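Long-range contacts in kelch domain-containing protein (Colletotrichum graminicola M1.001, PDB 5C86), which probably oxidises alcohols to aldehydes with molecular oxygen, as a copper-dependent kelch beta-propeller enzyme of the AA5 (galactose oxidase) family: residues Asn282-Pro287 and Ser336-Met341; Gly289-Val294 and Phe315-Gly320. All coordinates share one frame; numbering follows the deposited sequence.

Contact 1 (Asn282-Pro287 and Ser336-Met341); sequences NAVVMP and STALLM
Asn282 and Ser336 meet where two parallel strands run side by side, 6.6 Å apart at closest approach, without a backbone hydrogen bond between them. They are the innermost strands of adjacent propeller blades, and side chains join them. The polar part is built on the carboxamide of Asn282: its ND2 gives a weak hydrogen bond of 3.2 Å to Ser336 O. One water accepts from the same ND2 at 2.9 Å and donates to Ser336 OG, which is also bonded to the carbonyl of Asn333. A second water donates to Asn282 OD1 at 2.8 Å and weakly to Ser336 O.

The apolar part follows. Ala338 CB touches both Asn282 CB and Val284 CG2, while Val284 CG1, anti to the backbone N (chi1 176°), reaches Leu340 CB at 3.7 Å, the two side chains crossing obliquely. Leu340 CD2 lies 3.5 Å from Val285 O and also touches the Pro287 ring.

Ala338 N is buried without a partner in the model. The chemistry thus implies a contact that is polar and hydrated at the Ser336 end, near His335, which binds copper in the metal-loaded protein but not here, and largely hydrocarbon toward Leu340, where Ile416 and Met462 of other strands continue the packing.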
ATOM      1  N   ASN A 282       4.410   3.902  -8.080  1.00 10.93           N
ATOM      2  CA  ASN A 282       3.573   3.669  -6.928  1.00 11.65           C
ATOM      3  C   ASN A 282       2.274   4.405  -7.108  1.00 11.97           C
ATOM      4  O   ASN A 282       2.229   5.440  -7.748  1.00 13.10           O
ATOM      5  CB  ASN A 282       4.203   4.145  -5.647  1.00 11.29           C
ATOM      6  CG  ASN A 282       5.385   3.297  -5.205  1.00 12.76           C
ATOM      7  OD1 ASN A 282       5.192   2.375  -4.438  1.00 15.50           O
ATOM      8  ND2 ASN A 282       6.568   3.568  -5.703  1.00 12.77           N
ATOM      9  N   ALA A 283       1.188   3.836  -6.591  1.00 11.74           N
ATOM     10  CA  ALA A 283      -0.095   4.520  -6.629  1.00 12.09           C
ATOM     11  C   ALA A 283      -0.658   4.665  -5.237  1.00 11.86           C
ATOM     12  O   ALA A 283      -0.565   3.729  -4.465  1.00 12.96           O
ATOM     13  CB  ALA A 283      -1.096   3.762  -7.464  1.00 12.58           C
ATOM     14  N   VAL A 284      -1.210   5.826  -4.928  1.00  9.37           N
ATOM     15  CA  VAL A 284      -1.665   6.151  -3.591  1.00 10.90           C
ATOM     16  C   VAL A 284      -3.075   6.684  -3.662  1.00 10.25           C
ATOM     17  O   VAL A 284      -3.326   7.670  -4.328  1.00 10.12           O
ATOM     18  CB  VAL A 284      -0.720   7.159  -2.902  1.00 12.49           C
ATOM     19  CG1 VAL A 284      -1.273   7.549  -1.527  1.00 11.73           C
ATOM     20  CG2 VAL A 284       0.686   6.566  -2.745  1.00 13.71           C
ATOM     21  N   VAL A 285      -3.992   6.068  -2.905  1.00  9.59           N
ATOM     22  CA  VAL A 285      -5.351   6.601  -2.765  1.00  9.45           C
ATOM     23  C   VAL A 285      -5.411   7.673  -1.675  1.00 10.22           C
ATOM     24  O   VAL A 285      -4.841   7.503  -0.622  1.00 11.61           O
ATOM     25  CB  VAL A 285      -6.457   5.534  -2.594  1.00 10.83           C
ATOM     26  CG1 VAL A 285      -6.376   4.786  -1.316  1.00 12.21           C
ATOM     27  CG2 VAL A 285      -7.879   6.141  -2.710  1.00 12.23           C
ATOM     28  N   MET A 286      -6.076   8.765  -1.989  1.00 10.25           N
ATOM     29  CA  MET A 286      -6.276   9.918  -1.135  1.00 10.44           C
ATOM     30  C   MET A 286      -7.683   9.980  -0.532  1.00 10.95           C
ATOM     31  O   MET A 286      -8.602   9.304  -1.015  1.00 11.76           O
ATOM     32  CB  MET A 286      -5.981  11.131  -1.977  1.00 12.98           C
ATOM     33  CG  MET A 286      -4.478  11.342  -2.181  1.00 14.24           C
ATOM     34  SD  MET A 286      -4.215  12.555  -3.507  1.00 16.66           S
ATOM     35  CE  MET A 286      -4.582  11.596  -4.717  1.00 11.52           C
ATOM     36  N   PRO A 287      -7.866  10.807   0.505  1.00 11.62           N
ATOM     37  CA  PRO A 287      -9.173  10.780   1.176  1.00 13.97           C
ATOM     38  C   PRO A 287     -10.351  11.118   0.314  1.00 14.59           C
ATOM     39  O   PRO A 287     -11.458  10.624   0.659  1.00 14.53           O
ATOM     40  CB  PRO A 287      -9.043  11.830   2.292  1.00 16.09           C
ATOM     41  CG  PRO A 287      -7.715  12.392   2.154  1.00 14.40           C
ATOM     42  CD  PRO A 287      -6.857  11.480   1.339  1.00 12.82           C
ATOM     43  N   SER A 336      11.681   2.495  -5.490  1.00 11.71           N
ATOM     44  CA  SER A 336      10.990   3.733  -5.019  1.00 10.93           C
ATOM     45  C   SER A 336       9.697   3.351  -4.263  1.00 11.26           C
ATOM     46  O   SER A 336       9.176   2.265  -4.380  1.00 11.82           O
ATOM     47  CB  SER A 336      10.669   4.668  -6.167  1.00 13.26           C
ATOM     48  OG  SER A 336       9.720   4.078  -7.089  1.00 12.42           O
ATOM     49  N   THR A 337       9.328   4.285  -3.416  1.00 11.47           N
ATOM     50  CA  THR A 337       8.179   4.114  -2.525  1.00 11.38           C
ATOM     51  C   THR A 337       7.325   5.384  -2.543  1.00 11.99           C
ATOM     52  O   THR A 337       7.790   6.464  -2.833  1.00 11.91           O
ATOM     53  CB  THR A 337       8.624   3.762  -1.107  1.00 13.02           C
ATOM     54  OG1 THR A 337       9.546   4.772  -0.644  1.00 13.42           O
ATOM     55  CG2 THR A 337       9.176   2.359  -1.003  1.00 13.06           C
ATOM     56  N   ALA A 338       6.004   5.212  -2.197  1.00 10.37           N
ATOM     57  CA  ALA A 338       5.130   6.351  -1.971  1.00 11.37           C
ATOM     58  C   ALA A 338       4.047   5.902  -0.982  1.00 11.03           C
ATOM     59  O   ALA A 338       3.712   4.728  -0.941  1.00 12.48           O
ATOM     60  CB  ALA A 338       4.475   6.866  -3.222  1.00 12.17           C
ATOM     61  N   LEU A 339       3.583   6.835  -0.163  1.00 11.50           N
ATOM     62  CA  LEU A 339       2.714   6.470   0.906  1.00 11.43           C
ATOM     63  C   LEU A 339       1.893   7.679   1.366  1.00 12.19           C
ATOM     64  O   LEU A 339       2.410   8.784   1.546  1.00 11.87           O
ATOM     65  CB  LEU A 339       3.506   5.901   2.074  1.00 12.89           C
ATOM     66  CG  LEU A 339       2.700   4.984   2.983  1.00 13.74           C
ATOM     67  CD1 LEU A 339       2.473   3.650   2.352  1.00 14.19           C
ATOM     68  CD2 LEU A 339       3.373   4.863   4.311  1.00 15.75           C
ATOM     69  N   LEU A 340       0.589   7.460   1.597  1.00 10.45           N
ATOM     70  CA  LEU A 340      -0.255   8.520   2.181  1.00 11.10           C
ATOM     71  C   LEU A 340       0.078   8.733   3.636  1.00 11.08           C
ATOM     72  O   LEU A 340       0.151   7.791   4.396  1.00 11.53           O
ATOM     73  CB  LEU A 340      -1.734   8.136   2.124  1.00 10.97           C
ATOM     74  CG  LEU A 340      -2.718   9.172   2.604  1.00 11.17           C
ATOM     75  CD1 LEU A 340      -2.648  10.360   1.724  1.00 11.46           C
ATOM     76  CD2 LEU A 340      -4.127   8.587   2.622  1.00 11.52           C
ATOM     77  N   MET A 341       0.183  10.008   4.031  1.00 11.51           N
ATOM     78  CA  MET A 341       0.402  10.434   5.423  1.00 12.52           C
ATOM     79  C   MET A 341      -0.934  10.881   6.093  1.00 12.49           C
ATOM     80  O   MET A 341      -1.843  11.316   5.397  1.00 12.35           O
ATOM     81  CB  MET A 341       1.404  11.584   5.388  1.00 14.52           C
ATOM     82  CG  MET A 341       2.732  11.263   4.685  1.00 14.37           C
ATOM     83  SD  MET A 341       3.578   9.811   5.332  1.00 18.01           S
ATOM     84  CE  MET A 341       4.119  10.339   6.906  1.00 20.09           C
TER
HETATM   85  O   HOH W   1       7.459   5.747  -7.451  1.00 12.43           O
HETATM   86  O   HOH W   2       6.659   0.340  -3.298  1.00 14.26           O

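Contact 2 (Gly289-Val294 and Phe315-Gly320); sequences GKIWVV and FDPATG
Gly289 O points at the ring of Pro317, lying 3.3 Å from Pro317 CD and 3.4 Å from Pro317 CG, so that a carbonyl meets the saturated rim of a proline where a sheet partner might be expected. Having no backbone N-H to offer, Pro317 brings the pairing of the two chains to a close at this point. One step inward, Ile291 and Phe315 form an antiparallel hydrogen-bonded pair: Ile291 N donates to Phe315 O at 2.9 Å, and Phe315 N returns an almost straight bond (174°) to Ile291 O at 2.7 Å.

The side chains of this pair lie side by side and point the same way. With CG anti to the backbone N (chi1 175°), the Phe315 ring is carried alongside Ile291, whose CD1 meets its edge, near the ring plane, 4.1 Å from Phe315 CD2. The same methyl also touches Pro317 CG.

Beyond the pair, Asp316 OD1 accepts from Ala318 N at 2.9 Å, from above the carboxylate plane, in an Asx turn that starts the chain toward strand 321-324. Lys290 runs across Asp316, but its NZ forms a salt bridge with Asp288; at 5.2 Å from Asp316 OD2, that NZ may add a modest attraction.

Within its blade the contact joins the second strand to the third. On the side of Ile291 and Phe315 it packs against strands 225-230 and 235-239, Phe237 stacking on Phe315, whereas Trp292 faces the other way, against strand 346-350 and the ring of Trp368.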
ATOM      1  N   GLY A 289     -10.802  10.121  -2.690  1.00 13.82           N
ATOM      2  CA  GLY A 289     -11.025   9.055  -3.675  1.00 12.07           C
ATOM      3  C   GLY A 289     -10.231   9.159  -4.922  1.00 13.21           C
ATOM      4  O   GLY A 289     -10.205   8.235  -5.699  1.00 15.08           O
ATOM      5  N   LYS A 290      -9.434  10.222  -5.015  1.00 11.33           N
ATOM      6  CA  LYS A 290      -8.526  10.298  -6.140  1.00 12.79           C
ATOM      7  C   LYS A 290      -7.287   9.457  -5.889  1.00 11.51           C
ATOM      8  O   LYS A 290      -7.027   9.014  -4.747  1.00 11.69           O
ATOM      9  CB  LYS A 290      -8.150  11.752  -6.512  1.00 13.37           C
ATOM     10  CG  LYS A 290      -9.367  12.568  -6.974  1.00 15.41           C
ATOM     11  CD  LYS A 290      -8.861  13.982  -7.504  1.00 20.40           C
ATOM     12  CE  LYS A 290      -9.952  15.041  -7.643  1.00 26.94           C
ATOM     13  NZ  LYS A 290     -10.129  15.684  -6.298  1.00 31.99           N
ATOM     14  N   ILE A 291      -6.548   9.212  -6.962  1.00 10.24           N
ATOM     15  CA  ILE A 291      -5.364   8.344  -6.900  1.00 10.27           C
ATOM     16  C   ILE A 291      -4.157   9.033  -7.527  1.00 10.70           C
ATOM     17  O   ILE A 291      -4.251   9.591  -8.599  1.00 12.77           O
ATOM     18  CB  ILE A 291      -5.589   7.027  -7.590  1.00 10.38           C
ATOM     19  CG1 ILE A 291      -6.799   6.307  -6.952  1.00 12.25           C
ATOM     20  CG2 ILE A 291      -4.369   6.129  -7.547  1.00 10.50           C
ATOM     21  CD1 ILE A 291      -7.352   5.150  -7.756  1.00 12.75           C
ATOM     22  N   TRP A 292      -3.048   9.066  -6.830  1.00 10.92           N
ATOM     23  CA  TRP A 292      -1.812   9.692  -7.407  1.00 10.59           C
ATOM     24  C   TRP A 292      -0.875   8.584  -7.837  1.00 11.28           C
ATOM     25  O   TRP A 292      -0.651   7.646  -7.040  1.00 11.18           O
ATOM     26  CB  TRP A 292      -1.200  10.486  -6.353  1.00 11.61           C
ATOM     27  CG  TRP A 292      -0.069  11.402  -6.777  1.00 11.13           C
ATOM     28  CD1 TRP A 292      -0.151  12.378  -7.675  1.00 12.69           C
ATOM     29  CD2 TRP A 292       1.227  11.454  -6.186  1.00 10.82           C
ATOM     30  NE1 TRP A 292       1.037  13.102  -7.687  1.00 11.46           N
ATOM     31  CE2 TRP A 292       1.888  12.544  -6.797  1.00 11.68           C
ATOM     32  CE3 TRP A 292       1.879  10.736  -5.200  1.00 11.77           C
ATOM     33  CZ2 TRP A 292       3.157  12.929  -6.392  1.00 12.63           C
ATOM     34  CZ3 TRP A 292       3.152  11.168  -4.786  1.00 11.79           C
ATOM     35  CH2 TRP A 292       3.733  12.256  -5.399  1.00 12.71           C
ATOM     36  N   VAL A 293      -0.377   8.692  -9.052  1.00 11.02           N
ATOM     37  CA  VAL A 293       0.516   7.712  -9.666  1.00 10.74           C
ATOM     38  C   VAL A 293       1.832   8.403  -9.867  1.00 11.25           C
ATOM     39  O   VAL A 293       1.884   9.345 -10.671  1.00 11.23           O
ATOM     40  CB  VAL A 293      -0.024   7.123 -10.963  1.00 11.81           C
ATOM     41  CG1 VAL A 293       0.867   6.021 -11.405  1.00 13.10           C
ATOM     42  CG2 VAL A 293      -1.457   6.566 -10.726  1.00 13.35           C
ATOM     43  N   VAL A 294       2.866   7.933  -9.178  1.00 10.64           N
ATOM     44  CA  VAL A 294       4.143   8.652  -9.176  1.00 11.12           C
ATOM     45  C   VAL A 294       5.311   7.723  -9.567  1.00 11.06           C
ATOM     46  O   VAL A 294       5.388   6.548  -9.158  1.00 11.16           O
ATOM     47  CB  VAL A 294       4.444   9.248  -7.792  1.00 11.07           C
ATOM     48  CG1 VAL A 294       4.305   8.284  -6.641  1.00 11.12           C
ATOM     49  CG2 VAL A 294       5.792  10.001  -7.743  1.00 12.96           C
ATOM     50  N   PHE A 315      -5.239  10.827 -10.800  1.00 11.35           N
ATOM     51  CA  PHE A 315      -6.341  10.153 -11.487  1.00 11.99           C
ATOM     52  C   PHE A 315      -7.628  10.331 -10.673  1.00 13.41           C
ATOM     53  O   PHE A 315      -7.639  10.166  -9.475  1.00 12.37           O
ATOM     54  CB  PHE A 315      -6.055   8.668 -11.602  1.00 11.40           C
ATOM     55  CG  PHE A 315      -7.178   7.850 -12.191  1.00 11.83           C
ATOM     56  CD1 PHE A 315      -7.479   7.930 -13.531  1.00 13.01           C
ATOM     57  CD2 PHE A 315      -7.959   7.036 -11.389  1.00 12.29           C
ATOM     58  CE1 PHE A 315      -8.473   7.140 -14.048  1.00 13.36           C
ATOM     59  CE2 PHE A 315      -8.978   6.265 -11.895  1.00 13.61           C
ATOM     60  CZ  PHE A 315      -9.244   6.347 -13.247  1.00 12.92           C
ATOM     61  N   ASP A 316      -8.748  10.654 -11.360  1.00 12.28           N
ATOM     62  CA  ASP A 316     -10.045  10.839 -10.730  1.00 13.16           C
ATOM     63  C   ASP A 316     -10.925   9.688 -11.160  1.00 13.93           C
ATOM     64  O   ASP A 316     -11.346   9.650 -12.290  1.00 13.21           O
ATOM     65  CB  ASP A 316     -10.656  12.195 -11.112  1.00 15.39           C
ATOM     66  CG  ASP A 316     -12.016  12.422 -10.482  1.00 17.45           C
ATOM     67  OD1 ASP A 316     -12.607  11.450  -9.899  1.00 19.69           O
ATOM     68  OD2 ASP A 316     -12.377  13.644 -10.558  1.00 22.06           O
ATOM     69  N   PRO A 317     -11.193   8.726 -10.326  1.00 13.28           N
ATOM     70  CA  PRO A 317     -11.987   7.561 -10.766  1.00 13.40           C
ATOM     71  C   PRO A 317     -13.419   7.916 -11.098  1.00 14.62           C
ATOM     72  O   PRO A 317     -13.992   7.148 -11.828  1.00 17.40           O
ATOM     73  CB  PRO A 317     -11.946   6.619  -9.553  1.00 14.55           C
ATOM     74  CG  PRO A 317     -10.749   7.059  -8.800  1.00 14.80           C
ATOM     75  CD  PRO A 317     -10.692   8.549  -8.939  1.00 14.18           C
ATOM     76  N   ALA A 318     -13.968   9.015 -10.624  1.00 13.47           N
ATOM     77  CA  ALA A 318     -15.358   9.368 -10.973  1.00 15.70           C
ATOM     78  C   ALA A 318     -15.462   9.710 -12.415  1.00 17.56           C
ATOM     79  O   ALA A 318     -16.459   9.286 -13.095  1.00 16.27           O
ATOM     80  CB  ALA A 318     -15.867  10.496 -10.160  1.00 16.93           C
ATOM     81  N   THR A 319     -14.458  10.425 -12.908  1.00 15.04           N
ATOM     82  CA  THR A 319     -14.431  10.840 -14.334  1.00 16.20           C
ATOM     83  C   THR A 319     -13.544  10.034 -15.234  1.00 15.91           C
ATOM     84  O   THR A 319     -13.608  10.179 -16.458  1.00 16.75           O
ATOM     85  CB  THR A 319     -13.993  12.241 -14.455  1.00 16.88           C
ATOM     86  OG1 THR A 319     -12.662  12.378 -13.928  1.00 17.33           O
ATOM     87  CG2 THR A 319     -14.913  13.219 -13.663  1.00 18.98           C
ATOM     88  N   GLY A 320     -12.684   9.211 -14.648  1.00 15.10           N
ATOM     89  CA  GLY A 320     -11.797   8.360 -15.453  1.00 15.87           C
ATOM     90  C   GLY A 320     -10.627   9.086 -16.053  1.00 16.37           C
ATOM     91  O   GLY A 320     -10.113   8.567 -17.049  1.00 19.14           O
TER

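Together the two contacts illustrate how a propeller is held within its blades and between them. Contact 2 is an ordinary intrablade pairing, backbone to backbone, partly buried and ending at a turn that reaches the surface; contact 1 is wholly buried nearer the centre of the chain and joins different blades through side chains and waters. They share a sheet, since strands 282-285 and 291-294 are neighbours in it: Val284 N to Trp292 O (2.8 Å) and Asn282 O to Val294 N (2.9 Å) probably bond them. Contact 1 lies close to His335 and His423, which bind copper in the metal-loaded protein, the copper being absent here, whereas contact 2 is remote from them.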